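Polyketide synthase PksL (Bacillus subtilis, PDB 5E1V) contributes a dehydratase domain that probably removes water from beta-hydroxyacyl intermediates during polyketide assembly on the bacillaene pathway. Local coordinates at residues P116-E120 with F223-A227; V72-Q76 with I87-G91; L203-K209 with R239-R244. All coordinates share one frame. Numbering follows the deposited sequence.

Contact 1: residues P116-E120 with F223-A227; sequences PAIFE and FSASA
P116-F119 is an extended loop, which turns off at E120, while F223-A225 ends a strand that gives way to loop at S226 (phi/psi -94/-12). The register centres on A117 and S226, whose CA atoms lie 5.2 Å apart, and about 220 Å² is buried. Close packing round A117 comes first. A117 CB points toward the strand, 3.1 Å from S224 OG (chi1 t) and 3.4 Å from A225 O; a methyl is about all such a close approach can accommodate. A117 O sits 3.4 Å from S226 CB. Next is the aromatic ring: F119, with chi1 m, presents its edge, CZ 3.7 Å from S224 O, CE2 4.2 Å from A225 CA and CD2 3.8 Å from S226 OG. Its flat ring can thus lie along three residues, and it also touches K262. The segments meet by van der Waals contact alone; the backbone of S224 pairs with E265, S226 with V263 and A117 with S50. The arrangement is consistent with the linker between the halves of a double-hotdog dehydratase.

Contact 2: residues V72-Q76 with I87-G91; sequences VLNIQ and ITAKG
Two strands of a beta hairpin pair here in antiparallel fashion, with axes 4.5 Å apart at closest and directions 160° apart. L73 faces G91 and I75 faces A89 in non-hydrogen-bonded pairs (CA-CA 4.2 and 4.4 Å); N74 faces K90 and Q76 faces T88 in hydrogen-bonded pairs (CA-CA 5.5 Å in each). In these, N74 N donates to K90 O (2.9 Å) and K90 N to N74 O (3.0 Å), Q76 N to T88 O (3.0 Å) and T88 N to Q76 O (2.9 Å). CA-H...O contacts add to them, such as A89 CA to N74 O at 3.3 Å. The alternate residues turn their backbone groups outward: L73 and I75 bond to L9 and K7 of strand 4-11, I87 and A89 to A109 and Y106 of strand 104-112. N74 OD1 accepts from Q8 NE2. On the apolar face, I75 (chi1 m) sets CG2 3.8 Å from I87 CG2 and CG1 3.9 Å from A89 CB, while L73 CD1 leans over the bare G91. I37, I38 and I41 of helix 34-44 cover that face; N74, Q76, T88 and K90 line the other. Polar backbone groups bonded on both flanks thus let an apolar face be buried against the hotdog helix.

Contact 3: residues L203-K209 with R239-R244; sequences LLTSLLK and RSSVRR
R244 and L203 bury the most surface here, 89 and 77 Å², and mark the two ends of a 454 Å² interface, with V242 and L207 (63 Å² each) between them. The register pairs L203 with R239, L204 with V242 and L207 with R244 at CA-CA distances of 7.7, 6.9 and 6.5 Å. L203 closes helix 190-203; a weakly bonded turn, about 205-208, follows, and K209 then leaves helical geometry with positive phi (51/54). Opposite, a 3-10 turn at 239-241, with V242 N bonded to R239 O at 3.1 Å, leads into the strand at R243.

R244 reaches out with chi1 and chi2 both t. Its NE donates to L207 O (2.7 Å, 159°), a carbonyl at the end of a helix, where the next turn supplies no amide; an arginine is long enough to reach it. NH1 bonds to K246 O, the CD methylene lies 4.2 Å from L208 CD2, and NH2 is 3.6 Å from K209 CD.

L203 (t, p) points toward the 3-10 turn and V242, its CD2 4.1 Å from V242 CG1 and its CD1 3.5 Å from R239 NH1; the R239 guanidinium is anchored beyond by E166 O. V242 also meets L204, CB to CD2 at 4.3 Å, and a branched residue fits well between two leucines. L207 lays CD1 4.1 Å from R243 CA. I237, I249 and V251 continue this apolar layer. A long helix wrapped by an antiparallel sheet is the hallmark of the hotdog fold; here the end of helix 190-203 rests on probably the second hotdog of a double hotdog.

From the N terminus, contact 2 comes first: it closes a hairpin, with ten residues, mostly strand, between its segments, within the first hotdog half and complete before the other contacts begin. Contact 1 opens at 116 in the loop between the halves and reaches across 102 residues to the end of strand 215-225. Before it closes, contact 3 opens at 203, and it closes only at 239-244, so contacts 1 and 3 cross. Contact 3 ties the end of the second half's long helix to the sheet. All three reach the same large antiparallel sheet, yet none touches another: contacts 2 and 3, on opposite sides of the chain's centre, have centres about 33 Å apart.

Contact 1: residues P116-E120 with F223-A227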
loop_
_atom_site.group_PDB
_atom_site.type_symbol
_atom_site.label_atom_id
_atom_site.label_comp_id
_atom_site.label_asym_id
_atom_site.label_seq_id
_atom_site.Cartn_x
_atom_site.Cartn_y
_atom_site.Cartn_z
ATOM N N PRO A 116 10.693 -1.759 -19.195
ATOM C CA PRO A 116 9.878 -2.858 -18.700
ATOM C C PRO A 116 10.367 -3.377 -17.337
ATOM O O PRO A 116 11.579 -3.462 -17.078
ATOM C CB PRO A 116 9.975 -3.905 -19.801
ATOM C CG PRO A 116 11.183 -3.575 -20.573
ATOM C CD PRO A 116 11.412 -2.102 -20.430
ATOM N N ALA A 117 9.416 -3.701 -16.468
ATOM C CA ALA A 117 9.710 -4.187 -15.142
ATOM C C ALA A 117 9.956 -5.662 -15.243
ATOM O O ALA A 117 9.055 -6.427 -15.603
ATOM C CB ALA A 117 8.542 -3.901 -14.199
ATOM N N ILE A 118 11.181 -6.075 -14.950
ATOM C CA ILE A 118 11.555 -7.507 -14.942
ATOM C C ILE A 118 12.418 -7.807 -13.702
ATOM O O ILE A 118 13.199 -6.978 -13.265
ATOM C CB ILE A 118 12.344 -7.939 -16.217
ATOM C CG1 ILE A 118 11.713 -7.362 -17.491
ATOM C CG2 ILE A 118 12.476 -9.468 -16.276
ATOM C CD1 ILE A 118 12.475 -7.593 -18.796
ATOM N N PHE A 119 12.212 -8.976 -13.110
ATOM C CA PHE A 119 12.870 -9.421 -11.911
ATOM C C PHE A 119 13.342 -10.844 -12.161
ATOM O O PHE A 119 12.622 -11.624 -12.782
ATOM C CB PHE A 119 11.864 -9.475 -10.759
ATOM C CG PHE A 119 11.326 -8.137 -10.362
ATOM C CD1 PHE A 119 12.075 -7.279 -9.617
ATOM C CD2 PHE A 119 10.052 -7.732 -10.782
ATOM C CE1 PHE A 119 11.580 -6.025 -9.277
ATOM C CE2 PHE A 119 9.530 -6.506 -10.379
ATOM C CZ PHE A 119 10.297 -5.661 -9.648
ATOM N N GLU A 120 14.523 -11.160 -11.674
ATOM C CA GLU A 120 15.130 -12.495 -11.801
ATOM C C GLU A 120 15.144 -13.289 -10.510
ATOM O O GLU A 120 15.204 -14.533 -10.526
ATOM C CB GLU A 120 16.570 -12.346 -12.263
ATOM C CG GLU A 120 16.689 -11.765 -13.637
ATOM C CD GLU A 120 18.107 -11.373 -14.021
ATOM O OE1 GLU A 120 19.049 -11.426 -13.184
ATOM O OE2 GLU A 120 18.254 -11.000 -15.197
ATOM N N PHE A 223 7.871 1.939 -7.161
ATOM C CA PHE A 223 7.125 0.735 -7.274
ATOM C C PHE A 223 7.232 0.282 -8.682
ATOM O O PHE A 223 7.024 1.040 -9.618
ATOM C CB PHE A 223 5.617 0.910 -6.909
ATOM C CG PHE A 223 4.899 -0.371 -6.915
ATOM C CD1 PHE A 223 5.008 -1.214 -5.865
ATOM C CD2 PHE A 223 4.170 -0.738 -7.954
ATOM C CE1 PHE A 223 4.311 -2.427 -5.819
ATOM C CE2 PHE A 223 3.461 -1.920 -7.961
ATOM C CZ PHE A 223 3.557 -2.778 -6.894
ATOM N N SER A 224 7.484 -1.000 -8.817
ATOM C CA SER A 224 7.686 -1.647 -10.091
ATOM C C SER A 224 7.079 -3.029 -9.949
ATOM O O SER A 224 7.307 -3.651 -8.912
ATOM C CB SER A 224 9.210 -1.801 -10.337
ATOM O OG SER A 224 9.281 -2.323 -11.634
ATOM N N ALA A 225 6.434 -3.517 -10.983
ATOM C CA ALA A 225 5.728 -4.795 -10.976
ATOM C C ALA A 225 5.667 -5.417 -12.402
ATOM O O ALA A 225 5.395 -4.723 -13.395
ATOM C CB ALA A 225 4.311 -4.602 -10.424
ATOM N N SER A 226 6.044 -6.688 -12.464
ATOM C CA SER A 226 5.963 -7.529 -13.675
ATOM C C SER A 226 4.642 -8.330 -13.717
ATOM O O SER A 226 4.333 -8.936 -14.706
ATOM C CB SER A 226 7.171 -8.515 -13.727
ATOM O OG SER A 226 7.186 -9.456 -12.642
ATOM N N ALA A 227 3.880 -8.369 -12.624
ATOM C CA ALA A 227 2.611 -9.106 -12.596
ATOM C C ALA A 227 1.716 -8.511 -11.481
ATOM O O ALA A 227 2.152 -7.802 -10.574
ATOM C CB ALA A 227 2.820 -10.600 -12.381
#

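Contact 2: residues V72-Q76 with I87-G91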
loop_
_atom_site.group_PDB
_atom_site.type_symbol
_atom_site.label_atom_id
_atom_site.label_comp_id
_atom_site.label_asym_id
_atom_site.label_seq_id
_atom_site.Cartn_x
_atom_site.Cartn_y
_atom_site.Cartn_z
ATOM N N VAL A 72 -14.489 13.837 -3.164
ATOM C CA VAL A 72 -14.448 13.688 -4.594
ATOM C C VAL A 72 -13.008 13.962 -4.990
ATOM O O VAL A 72 -12.559 15.105 -4.904
ATOM C CB VAL A 72 -15.412 14.638 -5.255
ATOM C CG1 VAL A 72 -15.304 14.481 -6.764
ATOM C CG2 VAL A 72 -16.849 14.359 -4.742
ATOM N N LEU A 73 -12.281 12.905 -5.346
ATOM C CA LEU A 73 -10.848 12.951 -5.580
ATOM C C LEU A 73 -10.566 12.982 -7.082
ATOM O O LEU A 73 -10.879 12.044 -7.812
ATOM C CB LEU A 73 -10.128 11.770 -4.878
ATOM C CG LEU A 73 -8.572 11.763 -4.798
ATOM C CD1 LEU A 73 -8.046 12.845 -3.885
ATOM C CD2 LEU A 73 -7.970 10.433 -4.305
ATOM N N ASN A 74 -9.964 14.075 -7.515
ATOM C CA ASN A 74 -9.627 14.291 -8.893
ATOM C C ASN A 74 -8.190 13.904 -9.050
ATOM O O ASN A 74 -7.327 14.474 -8.344
ATOM C CB ASN A 74 -9.878 15.760 -9.201
ATOM C CG ASN A 74 -11.250 15.988 -9.768
ATOM O OD1 ASN A 74 -12.046 15.062 -9.906
ATOM N ND2 ASN A 74 -11.514 17.220 -10.169
ATOM N N ILE A 75 -7.925 12.866 -9.868
ATOM C CA ILE A 75 -6.546 12.437 -10.171
ATOM C C ILE A 75 -6.205 12.895 -11.590
ATOM O O ILE A 75 -6.873 12.489 -12.529
ATOM C CB ILE A 75 -6.328 10.943 -9.948
ATOM C CG1 ILE A 75 -6.705 10.608 -8.512
ATOM C CG2 ILE A 75 -4.883 10.515 -10.117
ATOM C CD1 ILE A 75 -7.072 9.190 -8.361
ATOM N N GLN A 76 -5.222 13.793 -11.720
ATOM C CA GLN A 76 -4.742 14.195 -13.068
ATOM C C GLN A 76 -3.300 13.686 -13.284
ATOM O O GLN A 76 -2.425 13.866 -12.392
ATOM C CB GLN A 76 -4.759 15.682 -13.199
ATOM C CG GLN A 76 -6.102 16.295 -12.903
ATOM C CD GLN A 76 -6.202 17.718 -13.421
ATOM O OE1 GLN A 76 -5.450 18.130 -14.317
ATOM N NE2 GLN A 76 -7.124 18.468 -12.867
ATOM N N ILE A 87 1.582 13.114 -11.594
ATOM C CA ILE A 87 0.258 12.779 -11.050
ATOM C C ILE A 87 -0.017 13.677 -9.848
ATOM O O ILE A 87 0.809 13.852 -8.982
ATOM C CB ILE A 87 0.288 11.294 -10.579
ATOM C CG1 ILE A 87 0.603 10.323 -11.716
ATOM C CG2 ILE A 87 -1.061 10.878 -9.980
ATOM C CD1 ILE A 87 1.201 9.056 -11.179
ATOM N N THR A 88 -1.210 14.226 -9.768
ATOM C CA THR A 88 -1.609 14.959 -8.560
ATOM C C THR A 88 -3.052 14.512 -8.165
ATOM O O THR A 88 -3.896 14.233 -9.045
ATOM C CB THR A 88 -1.640 16.469 -8.896
ATOM O OG1 THR A 88 -2.646 16.593 -9.913
ATOM C CG2 THR A 88 -0.353 16.961 -9.464
ATOM N N ALA A 89 -3.323 14.337 -6.865
ATOM C CA ALA A 89 -4.640 13.936 -6.496
ATOM C C ALA A 89 -5.129 14.978 -5.481
ATOM O O ALA A 89 -4.564 15.149 -4.437
ATOM C CB ALA A 89 -4.660 12.584 -5.897
ATOM N N LYS A 90 -6.153 15.683 -5.866
ATOM C CA LYS A 90 -6.678 16.733 -5.011
ATOM C C LYS A 90 -8.180 16.491 -4.861
ATOM O O LYS A 90 -8.862 16.126 -5.810
ATOM C CB LYS A 90 -6.378 18.097 -5.629
ATOM C CG LYS A 90 -6.559 18.134 -7.109
ATOM C CD LYS A 90 -6.139 19.490 -7.694
ATOM C CE LYS A 90 -4.662 19.575 -7.968
ATOM N NZ LYS A 90 -4.440 19.591 -9.433
ATOM N N GLY A 91 -8.687 16.708 -3.661
ATOM C CA GLY A 91 -10.022 16.396 -3.384
ATOM C C GLY A 91 -10.816 17.506 -2.666
ATOM O O GLY A 91 -10.285 18.349 -1.953
#

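Contact 3: residues L203-K209 with R239-R244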
loop_
_atom_site.group_PDB
_atom_site.type_symbol
_atom_site.label_atom_id
_atom_site.label_comp_id
_atom_site.label_asym_id
_atom_site.label_seq_id
_atom_site.Cartn_x
_atom_site.Cartn_y
_atom_site.Cartn_z
ATOM N N LEU A 203 8.431 -6.114 11.960
ATOM C CA LEU A 203 9.887 -6.342 11.945
ATOM C C LEU A 203 10.644 -5.134 12.498
ATOM O O LEU A 203 11.751 -5.256 13.046
ATOM C CB LEU A 203 10.350 -6.641 10.508
ATOM C CG LEU A 203 11.844 -6.820 10.230
ATOM C CD1 LEU A 203 12.483 -7.934 11.087
ATOM C CD2 LEU A 203 12.090 -7.069 8.759
ATOM N N LEU A 204 10.026 -3.964 12.398
ATOM C CA LEU A 204 10.610 -2.749 12.927
ATOM C C LEU A 204 10.518 -2.598 14.429
ATOM O O LEU A 204 11.124 -1.677 14.996
ATOM C CB LEU A 204 9.917 -1.552 12.304
ATOM C CG LEU A 204 10.637 -1.041 11.089
ATOM C CD1 LEU A 204 9.762 -0.058 10.311
ATOM C CD2 LEU A 204 11.935 -0.383 11.532
ATOM N N THR A 205 9.735 -3.465 15.059
ATOM C CA THR A 205 9.420 -3.319 16.493
ATOM C C THR A 205 10.652 -3.019 17.370
ATOM O O THR A 205 10.686 -1.971 18.010
ATOM C CB THR A 205 8.721 -4.568 17.036
ATOM O OG1 THR A 205 9.530 -5.704 16.720
ATOM C CG2 THR A 205 7.354 -4.739 16.404
ATOM N N SER A 206 11.685 -3.872 17.345
ATOM C CA SER A 206 12.888 -3.601 18.190
ATOM C C SER A 206 13.460 -2.188 17.976
ATOM O O SER A 206 13.752 -1.472 18.957
ATOM C CB SER A 206 13.983 -4.661 18.025
ATOM O OG SER A 206 14.325 -4.922 16.682
ATOM N N LEU A 207 13.579 -1.763 16.705
ATOM C CA LEU A 207 14.097 -0.435 16.398
ATOM C C LEU A 207 13.169 0.706 16.836
ATOM O O LEU A 207 13.583 1.874 16.823
ATOM C CB LEU A 207 14.381 -0.278 14.902
ATOM C CG LEU A 207 15.087 -1.396 14.141
ATOM C CD1 LEU A 207 15.667 -0.836 12.850
ATOM C CD2 LEU A 207 16.188 -2.034 14.976
ATOM N N LEU A 208 11.922 0.376 17.174
ATOM C CA LEU A 208 10.936 1.356 17.634
ATOM C C LEU A 208 11.099 1.804 19.089
ATOM O O LEU A 208 10.553 2.832 19.470
ATOM C CB LEU A 208 9.505 0.838 17.433
ATOM C CG LEU A 208 9.093 0.568 15.976
ATOM C CD1 LEU A 208 7.586 0.366 15.885
ATOM C CD2 LEU A 208 9.555 1.666 15.023
ATOM N N LYS A 209 11.853 1.033 19.877
ATOM C CA LYS A 209 12.152 1.375 21.284
ATOM C C LYS A 209 10.877 1.708 22.039
ATOM O O LYS A 209 10.760 2.791 22.641
ATOM C CB LYS A 209 13.143 2.530 21.353
ATOM C CG LYS A 209 14.506 2.175 20.754
ATOM C CD LYS A 209 15.427 3.389 20.666
ATOM C CE LYS A 209 16.846 3.116 21.188
ATOM N NZ LYS A 209 16.908 3.152 22.669
ATOM N N ARG A 239 16.099 -7.230 6.867
ATOM C CA ARG A 239 16.461 -6.307 7.956
ATOM C C ARG A 239 17.375 -5.202 7.441
ATOM O O ARG A 239 17.320 -4.055 7.915
ATOM C CB ARG A 239 17.143 -7.069 9.145
ATOM C CG ARG A 239 17.254 -6.262 10.437
ATOM C CD ARG A 239 17.970 -7.065 11.510
ATOM N NE ARG A 239 17.365 -8.367 11.726
ATOM C CZ ARG A 239 16.214 -8.594 12.363
ATOM N NH1 ARG A 239 15.482 -7.598 12.861
ATOM N NH2 ARG A 239 15.766 -9.845 12.475
ATOM N N SER A 240 18.215 -5.523 6.457
ATOM C CA SER A 240 19.170 -4.540 5.928
ATOM C C SER A 240 18.487 -3.340 5.258
ATOM O O SER A 240 19.113 -2.288 5.096
ATOM C CB SER A 240 20.141 -5.193 4.943
ATOM O OG SER A 240 19.463 -5.786 3.854
ATOM N N SER A 241 17.217 -3.524 4.866
ATOM C CA SER A 241 16.402 -2.475 4.241
ATOM C C SER A 241 15.626 -1.609 5.256
ATOM O O SER A 241 15.162 -0.497 4.933
ATOM C CB SER A 241 15.400 -3.110 3.265
ATOM O OG SER A 241 14.277 -3.656 3.943
ATOM N N VAL A 242 15.454 -2.112 6.472
ATOM C CA VAL A 242 14.579 -1.448 7.413
ATOM C C VAL A 242 15.434 -0.604 8.310
ATOM O O VAL A 242 16.489 -1.055 8.770
ATOM C CB VAL A 242 13.728 -2.444 8.221
ATOM C CG1 VAL A 242 12.934 -3.361 7.279
ATOM C CG2 VAL A 242 14.585 -3.301 9.159
ATOM N N ARG A 243 15.011 0.625 8.545
ATOM C CA ARG A 243 15.709 1.447 9.479
ATOM C C ARG A 243 14.744 2.442 10.097
ATOM O O ARG A 243 13.650 2.651 9.572
ATOM C CB ARG A 243 16.934 2.084 8.807
ATOM C CG ARG A 243 16.710 3.430 8.148
ATOM C CD ARG A 243 17.866 3.777 7.231
ATOM N NE ARG A 243 17.417 4.480 6.021
ATOM C CZ ARG A 243 16.756 3.897 5.022
ATOM N NH1 ARG A 243 16.459 2.596 5.066
ATOM N NH2 ARG A 243 16.382 4.603 3.959
ATOM N N ARG A 244 15.101 2.983 11.257
ATOM C CA ARG A 244 14.437 4.193 11.821
ATOM C C ARG A 244 15.385 5.366 12.009
ATOM O O ARG A 244 16.460 5.202 12.592
ATOM C CB ARG A 244 13.771 3.888 13.162
ATOM C CG ARG A 244 13.045 5.098 13.795
ATOM C CD ARG A 244 12.447 4.730 15.151
ATOM N NE ARG A 244 13.516 4.522 16.134
ATOM C CZ ARG A 244 14.167 5.516 16.741
ATOM N NH1 ARG A 244 13.840 6.786 16.526
ATOM N NH2 ARG A 244 15.150 5.236 17.597
#